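Local atomic coordinates of regulator of nonsense transcripts 2 (Homo sapiens, PDB entry 4CEK), a protein that takes part in nonsense-mediated mRNA decay, probably serving through its MIF4G domains as a helical scaffold for partner proteins. Residues K227-L235 with F263-T274. Sequence-based numbering, arbitrary orientation.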
ATOM      1  N   LYS A 227      -9.765   0.986   1.903  1.00 38.09           N
ATOM      2  CA  LYS A 227     -10.293   0.248   3.050  1.00 41.43           C
ATOM      3  C   LYS A 227      -9.841  -1.208   3.075  1.00 40.66           C
ATOM      4  O   LYS A 227     -10.544  -2.026   3.636  1.00 39.85           O
ATOM      5  CB  LYS A 227     -11.832   0.297   3.099  1.00 45.27           C
ATOM      6  CG  LYS A 227     -12.429   1.685   2.922  1.00 48.47           C
ATOM      7  CD  LYS A 227     -13.954   1.639   2.936  1.00 55.05           C
ATOM      8  CE  LYS A 227     -14.558   2.972   2.473  1.00 68.00           C
ATOM      9  NZ  LYS A 227     -15.956   2.856   1.949  1.00 73.72           N
ATOM     10  N   MET A 228      -8.707  -1.541   2.449  1.00 37.46           N
ATOM     11  CA  MET A 228      -8.102  -2.863   2.627  1.00 35.33           C
ATOM     12  C   MET A 228      -7.321  -2.927   3.935  1.00 35.00           C
ATOM     13  O   MET A 228      -7.269  -3.956   4.543  1.00 39.54           O
ATOM     14  CB  MET A 228      -7.220  -3.229   1.459  1.00 34.33           C
ATOM     15  CG  MET A 228      -7.989  -3.377   0.145  1.00 37.71           C
ATOM     16  SD  MET A 228      -9.284  -4.682   0.123  1.00 36.52           S
ATOM     17  CE  MET A 228     -10.792  -3.794   0.523  1.00 28.89           C
ATOM     18  N   PHE A 229      -6.710  -1.822   4.366  1.00 37.45           N
ATOM     19  CA  PHE A 229      -6.314  -1.621   5.768  1.00 32.46           C
ATOM     20  C   PHE A 229      -7.402  -0.782   6.370  1.00 32.01           C
ATOM     21  O   PHE A 229      -7.956   0.064   5.680  1.00 33.90           O
ATOM     22  CB  PHE A 229      -5.011  -0.873   5.893  1.00 36.16           C
ATOM     23  CG  PHE A 229      -3.818  -1.728   5.684  1.00 42.26           C
ATOM     24  CD1 PHE A 229      -3.239  -2.409   6.740  1.00 47.40           C
ATOM     25  CD2 PHE A 229      -3.269  -1.880   4.426  1.00 44.93           C
ATOM     26  CE1 PHE A 229      -2.123  -3.204   6.543  1.00 45.32           C
ATOM     27  CE2 PHE A 229      -2.158  -2.690   4.225  1.00 40.97           C
ATOM     28  CZ  PHE A 229      -1.582  -3.337   5.286  1.00 41.61           C
ATOM     29  N   THR A 230      -7.766  -1.057   7.619  1.00 31.01           N
ATOM     30  CA  THR A 230      -8.786  -0.284   8.298  1.00 28.88           C
ATOM     31  C   THR A 230      -8.069   0.935   8.844  1.00 30.84           C
ATOM     32  O   THR A 230      -6.819   0.942   8.924  1.00 29.98           O
ATOM     33  CB  THR A 230      -9.413  -1.049   9.499  1.00 28.61           C
ATOM     34  OG1 THR A 230      -8.365  -1.413  10.380  1.00 29.44           O
ATOM     35  CG2 THR A 230     -10.231  -2.317   9.075  1.00 21.76           C
ATOM     36  N   LYS A 231      -8.854   1.939   9.247  1.00 32.11           N
ATOM     37  CA  LYS A 231      -8.336   3.197   9.823  1.00 32.34           C
ATOM     38  C   LYS A 231      -7.546   2.897  11.057  1.00 30.30           C
ATOM     39  O   LYS A 231      -6.450   3.444  11.274  1.00 27.78           O
ATOM     40  CB  LYS A 231      -9.484   4.143  10.148  1.00 33.16           C
ATOM     41  CG  LYS A 231     -10.115   4.697   8.878  1.00 38.09           C
ATOM     42  CD  LYS A 231     -11.513   5.283   9.072  1.00 39.68           C
ATOM     43  CE  LYS A 231     -12.061   5.743   7.732  1.00 42.17           C
ATOM     44  NZ  LYS A 231     -12.718   4.600   7.017  1.00 46.11           N
ATOM     45  N   ASN A 232      -8.086   1.986  11.854  1.00 30.83           N
ATOM     46  CA  ASN A 232      -7.441   1.549  13.096  1.00 30.76           C
ATOM     47  C   ASN A 232      -6.096   0.891  12.832  1.00 30.05           C
ATOM     48  O   ASN A 232      -5.157   1.155  13.553  1.00 30.25           O
ATOM     49  CB  ASN A 232      -8.382   0.611  13.851  1.00 33.48           C
ATOM     50  CG  ASN A 232      -7.934   0.351  15.275  1.00 34.81           C
ATOM     51  OD1 ASN A 232      -7.855   1.269  16.065  1.00 35.57           O
ATOM     52  ND2 ASN A 232      -7.683  -0.919  15.618  1.00 36.16           N
ATOM     53  N   ASP A 233      -5.982   0.059  11.793  1.00 32.31           N
ATOM     54  CA  ASP A 233      -4.676  -0.528  11.376  1.00 32.44           C
ATOM     55  C   ASP A 233      -3.606   0.507  11.109  1.00 33.85           C
ATOM     56  O   ASP A 233      -2.458   0.415  11.569  1.00 35.66           O
ATOM     57  CB  ASP A 233      -4.797  -1.241  10.021  1.00 36.93           C
ATOM     58  CG  ASP A 233      -5.197  -2.689  10.119  1.00 44.25           C
ATOM     59  OD1 ASP A 233      -4.661  -3.394  11.007  1.00 51.06           O
ATOM     60  OD2 ASP A 233      -6.012  -3.120   9.262  1.00 46.52           O
ATOM     61  N   THR A 234      -3.959   1.461  10.257  1.00 32.53           N
ATOM     62  CA  THR A 234      -3.010   2.446   9.813  1.00 31.39           C
ATOM     63  C   THR A 234      -2.721   3.503  10.901  1.00 29.24           C
ATOM     64  O   THR A 234      -1.611   4.001  10.986  1.00 26.54           O
ATOM     65  CB  THR A 234      -3.532   3.088   8.535  1.00 31.99           C
ATOM     66  OG1 THR A 234      -3.799   2.026   7.599  1.00 29.84           O
ATOM     67  CG2 THR A 234      -2.503   4.119   7.977  1.00 26.45           C
ATOM     68  N   LEU A 235      -3.714   3.841  11.718  1.00 27.54           N
ATOM     69  CA  LEU A 235      -3.448   4.645  12.913  1.00 30.93           C
ATOM     70  C   LEU A 235      -2.480   3.969  13.878  1.00 32.96           C
ATOM     71  O   LEU A 235      -1.680   4.650  14.528  1.00 33.54           O
ATOM     72  CB  LEU A 235      -4.736   5.013  13.648  1.00 31.08           C
ATOM     73  CG  LEU A 235      -5.533   6.102  12.909  1.00 33.57           C
ATOM     74  CD1 LEU A 235      -6.956   6.249  13.452  1.00 35.93           C
ATOM     75  CD2 LEU A 235      -4.776   7.406  13.004  1.00 32.65           C
ATOM     76  N   PHE A 263      -7.491  11.416   4.041  1.00 33.88           N
ATOM     77  CA  PHE A 263      -8.535  10.394   4.164  1.00 34.90           C
ATOM     78  C   PHE A 263      -8.832  10.128   5.628  1.00 32.61           C
ATOM     79  O   PHE A 263      -9.994  10.129   6.053  1.00 32.91           O
ATOM     80  CB  PHE A 263      -8.117   9.111   3.423  1.00 37.58           C
ATOM     81  CG  PHE A 263      -9.102   7.966   3.556  1.00 36.47           C
ATOM     82  CD1 PHE A 263     -10.194   7.874   2.723  1.00 37.84           C
ATOM     83  CD2 PHE A 263      -8.891   6.950   4.494  1.00 37.83           C
ATOM     84  CE1 PHE A 263     -11.094   6.801   2.839  1.00 41.54           C
ATOM     85  CE2 PHE A 263      -9.790   5.883   4.630  1.00 38.25           C
ATOM     86  CZ  PHE A 263     -10.890   5.803   3.802  1.00 39.36           C
ATOM     87  N   LEU A 264      -7.781   9.972   6.421  1.00 32.20           N
ATOM     88  CA  LEU A 264      -7.962   9.714   7.843  1.00 31.53           C
ATOM     89  C   LEU A 264      -8.514  10.899   8.594  1.00 36.92           C
ATOM     90  O   LEU A 264      -9.374  10.744   9.494  1.00 39.48           O
ATOM     91  CB  LEU A 264      -6.662   9.297   8.480  1.00 28.06           C
ATOM     92  CG  LEU A 264      -6.033   7.948   8.074  1.00 29.71           C
ATOM     93  CD1 LEU A 264      -4.632   7.881   8.671  1.00 24.61           C
ATOM     94  CD2 LEU A 264      -6.858   6.721   8.496  1.00 25.67           C
ATOM     95  N   PHE A 265      -8.001  12.089   8.270  1.00 37.81           N
ATOM     96  CA  PHE A 265      -8.398  13.309   8.994  1.00 37.57           C
ATOM     97  C   PHE A 265      -9.845  13.664   8.630  1.00 34.15           C
ATOM     98  O   PHE A 265     -10.624  14.001   9.476  1.00 32.37           O
ATOM     99  CB  PHE A 265      -7.421  14.470   8.702  1.00 39.95           C
ATOM    100  CG  PHE A 265      -7.694  15.712   9.494  1.00 38.06           C
ATOM    101  CD1 PHE A 265      -7.183  15.862  10.756  1.00 41.89           C
ATOM    102  CD2 PHE A 265      -8.465  16.726   8.969  1.00 42.76           C
ATOM    103  CE1 PHE A 265      -7.439  17.011  11.508  1.00 45.23           C
ATOM    104  CE2 PHE A 265      -8.720  17.892   9.709  1.00 45.35           C
ATOM    105  CZ  PHE A 265      -8.211  18.025  10.988  1.00 38.43           C
ATOM    106  N   ARG A 266     -10.211  13.531   7.373  1.00 37.46           N
ATOM    107  CA  ARG A 266     -11.548  13.912   6.938  1.00 43.64           C
ATOM    108  C   ARG A 266     -12.664  12.909   7.310  1.00 45.61           C
ATOM    109  O   ARG A 266     -13.807  13.295   7.536  1.00 47.63           O
ATOM    110  CB  ARG A 266     -11.522  14.201   5.437  1.00 43.27           C
ATOM    111  CG  ARG A 266     -10.707  15.444   5.143  1.00 47.57           C
ATOM    112  CD  ARG A 266     -10.485  15.664   3.669  1.00 52.86           C
ATOM    113  NE  ARG A 266      -9.622  16.828   3.466  1.00 65.85           N
ATOM    114  CZ  ARG A 266      -9.150  17.250   2.287  1.00 67.35           C
ATOM    115  NH1 ARG A 266      -9.435  16.601   1.157  1.00 68.76           N
ATOM    116  NH2 ARG A 266      -8.365  18.321   2.250  1.00 65.59           N
ATOM    117  N   SER A 267     -12.323  11.632   7.390  1.00 46.89           N
ATOM    118  CA  SER A 267     -13.283  10.598   7.743  1.00 42.64           C
ATOM    119  C   SER A 267     -13.732  10.762   9.195  1.00 41.81           C
ATOM    120  O   SER A 267     -12.902  10.882  10.096  1.00 45.70           O
ATOM    121  CB  SER A 267     -12.649   9.218   7.507  1.00 42.70           C
ATOM    122  OG  SER A 267     -12.278   9.072   6.140  1.00 38.92           O
ATOM    123  N   PRO A 268     -15.046  10.784   9.441  1.00 43.14           N
ATOM    124  CA  PRO A 268     -15.532  11.053  10.806  1.00 45.58           C
ATOM    125  C   PRO A 268     -15.086  10.030  11.853  1.00 49.27           C
ATOM    126  O   PRO A 268     -14.823  10.384  12.998  1.00 46.29           O
ATOM    127  CB  PRO A 268     -17.054  11.019  10.661  1.00 46.73           C
ATOM    128  CG  PRO A 268     -17.345  10.519   9.291  1.00 44.22           C
ATOM    129  CD  PRO A 268     -16.135  10.750   8.458  1.00 44.16           C
ATOM    130  N   GLU A 269     -14.984   8.774  11.434  1.00 52.23           N
ATOM    131  CA  GLU A 269     -14.588   7.681  12.314  1.00 50.77           C
ATOM    132  C   GLU A 269     -13.203   7.895  12.883  1.00 48.81           C
ATOM    133  O   GLU A 269     -12.943   7.569  14.053  1.00 46.73           O
ATOM    134  CB  GLU A 269     -14.601   6.360  11.543  1.00 52.29           C
ATOM    135  CG  GLU A 269     -15.964   5.985  10.969  1.00 59.33           C
ATOM    136  CD  GLU A 269     -16.179   6.434   9.525  1.00 66.24           C
ATOM    137  OE1 GLU A 269     -15.844   7.593   9.164  1.00 66.88           O
ATOM    138  OE2 GLU A 269     -16.718   5.620   8.750  1.00 73.73           O
ATOM    139  N   SER A 270     -12.316   8.432  12.040  1.00 48.14           N
ATOM    140  CA  SER A 270     -10.885   8.556  12.357  1.00 45.45           C
ATOM    141  C   SER A 270     -10.419   9.965  12.658  1.00 44.65           C
ATOM    142  O   SER A 270      -9.286  10.130  13.119  1.00 43.17           O
ATOM    143  CB  SER A 270     -10.050   8.007  11.191  1.00 41.49           C
ATOM    144  OG  SER A 270     -10.644   8.356   9.969  1.00 37.69           O
ATOM    145  N   HIS A 271     -11.273  10.959  12.393  1.00 44.03           N
ATOM    146  CA  HIS A 271     -10.903  12.365  12.478  1.00 42.19           C
ATOM    147  C   HIS A 271     -10.238  12.733  13.772  1.00 43.70           C
ATOM    148  O   HIS A 271      -9.129  13.309  13.778  1.00 41.81           O
ATOM    149  CB  HIS A 271     -12.120  13.272  12.242  1.00 45.70           C
ATOM    150  CG  HIS A 271     -11.866  14.723  12.608  1.00 49.45           C
ATOM    151  ND1 HIS A 271     -12.637  15.396  13.468  1.00 50.59           N
ATOM    152  CD2 HIS A 271     -10.846  15.598  12.231  1.00 48.59           C
ATOM    153  CE1 HIS A 271     -12.146  16.630  13.629  1.00 52.55           C
ATOM    154  NE2 HIS A 271     -11.051  16.747  12.874  1.00 49.16           N
ATOM    155  N   LEU A 272     -10.882  12.374  14.874  1.00 43.89           N
ATOM    156  CA  LEU A 272     -10.463  12.800  16.207  1.00 47.02           C
ATOM    157  C   LEU A 272      -9.137  12.216  16.599  1.00 43.78           C
ATOM    158  O   LEU A 272      -8.336  12.860  17.271  1.00 45.48           O
ATOM    159  CB  LEU A 272     -11.545  12.434  17.260  1.00 57.28           C
ATOM    160  CG  LEU A 272     -11.270  12.629  18.777  1.00 66.29           C
ATOM    161  CD1 LEU A 272     -12.535  12.926  19.585  1.00 64.23           C
ATOM    162  CD2 LEU A 272     -10.551  11.414  19.373  1.00 67.42           C
ATOM    163  N   ARG A 273      -8.888  10.975  16.207  1.00 48.49           N
ATOM    164  CA  ARG A 273      -7.648  10.309  16.617  1.00 43.53           C
ATOM    165  C   ARG A 273      -6.490  10.729  15.749  1.00 39.63           C
ATOM    166  O   ARG A 273      -5.351  10.810  16.235  1.00 38.26           O
ATOM    167  CB  ARG A 273      -7.800   8.811  16.572  1.00 51.65           C
ATOM    168  CG  ARG A 273      -6.818   8.106  17.482  1.00 62.35           C
ATOM    169  CD  ARG A 273      -6.716   6.640  17.117  1.00 72.87           C
ATOM    170  NE  ARG A 273      -7.082   5.766  18.229  1.00 81.05           N
ATOM    171  CZ  ARG A 273      -7.488   4.502  18.099  1.00 86.17           C
ATOM    172  NH1 ARG A 273      -7.565   3.934  16.891  1.00 73.58           N
ATOM    173  NH2 ARG A 273      -7.803   3.793  19.193  1.00 94.53           N
ATOM    174  N   THR A 274      -6.773  10.982  14.466  1.00 36.00           N
ATOM    175  CA  THR A 274      -5.793  11.554  13.543  1.00 36.54           C
ATOM    176  C   THR A 274      -5.299  12.913  14.069  1.00 36.47           C
ATOM    177  O   THR A 274      -4.095  13.160  14.216  1.00 35.66           O
ATOM    178  CB  THR A 274      -6.399  11.711  12.139  1.00 34.91           C
ATOM    179  OG1 THR A 274      -7.015  10.467  11.754  1.00 34.14           O
ATOM    180  CG2 THR A 274      -5.326  12.061  11.097  1.00 32.65           C
TER
HETATM  181  O   HOH W   1      -8.827   1.485  18.555  1.00 45.72           O
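Lys231 enters the bend between helices 247-266 and 268-287 as a knob, its side chain lodged among Phe263, Leu264, Glu269 and Ser270. A long methylene chain suits this lining: CG lies against CD2 of Leu264, CD comes to 3.3 Å from OG of Ser270, and CE to 3.5 Å from CB of Ser267. The chain turns at its last torsion (chi4 86°), which brings NZ to 3.9 Å from CZ of Phe263, whose side chain the lysine crosses at about a right angle. The serines fit because each hydroxyl turns back to a carbonyl of helix 247-266, OG of Ser270 to O of Leu264 at 2.7 Å and OG of Ser267 to O of Phe263, which probably spares the lysine methylenes an unsatisfied polar neighbour. One turn on, branched Leu235 fills a second hole with its two methyls, among Leu264, Ser270, Arg273 and Thr274. An alanine in place of Lys231 would probably leave a gap between Leu264 and the two serines and take from Glu269 its nearby positive charge.

On the looser solvent side, Arg273 serves twice: its aliphatic CD lies 3.7 Å from CD1 of Leu235, while NH1 gives OD1 of short, exposed Asn232 a 2.8 Å hydrogen bond in the carbonyl plane (N-H...O 154°). Water 1 links the same oxygen to NH2. Nearer the N-terminal ends of the two helices, NZ of Lys231 and OE2 of Glu269 are 4.5 Å apart, too far for a salt bridge. Shape and already satisfied hydroxyls thus hold the buried part of this MIF4G contact; the water-exposed polar bonds probably add less stability.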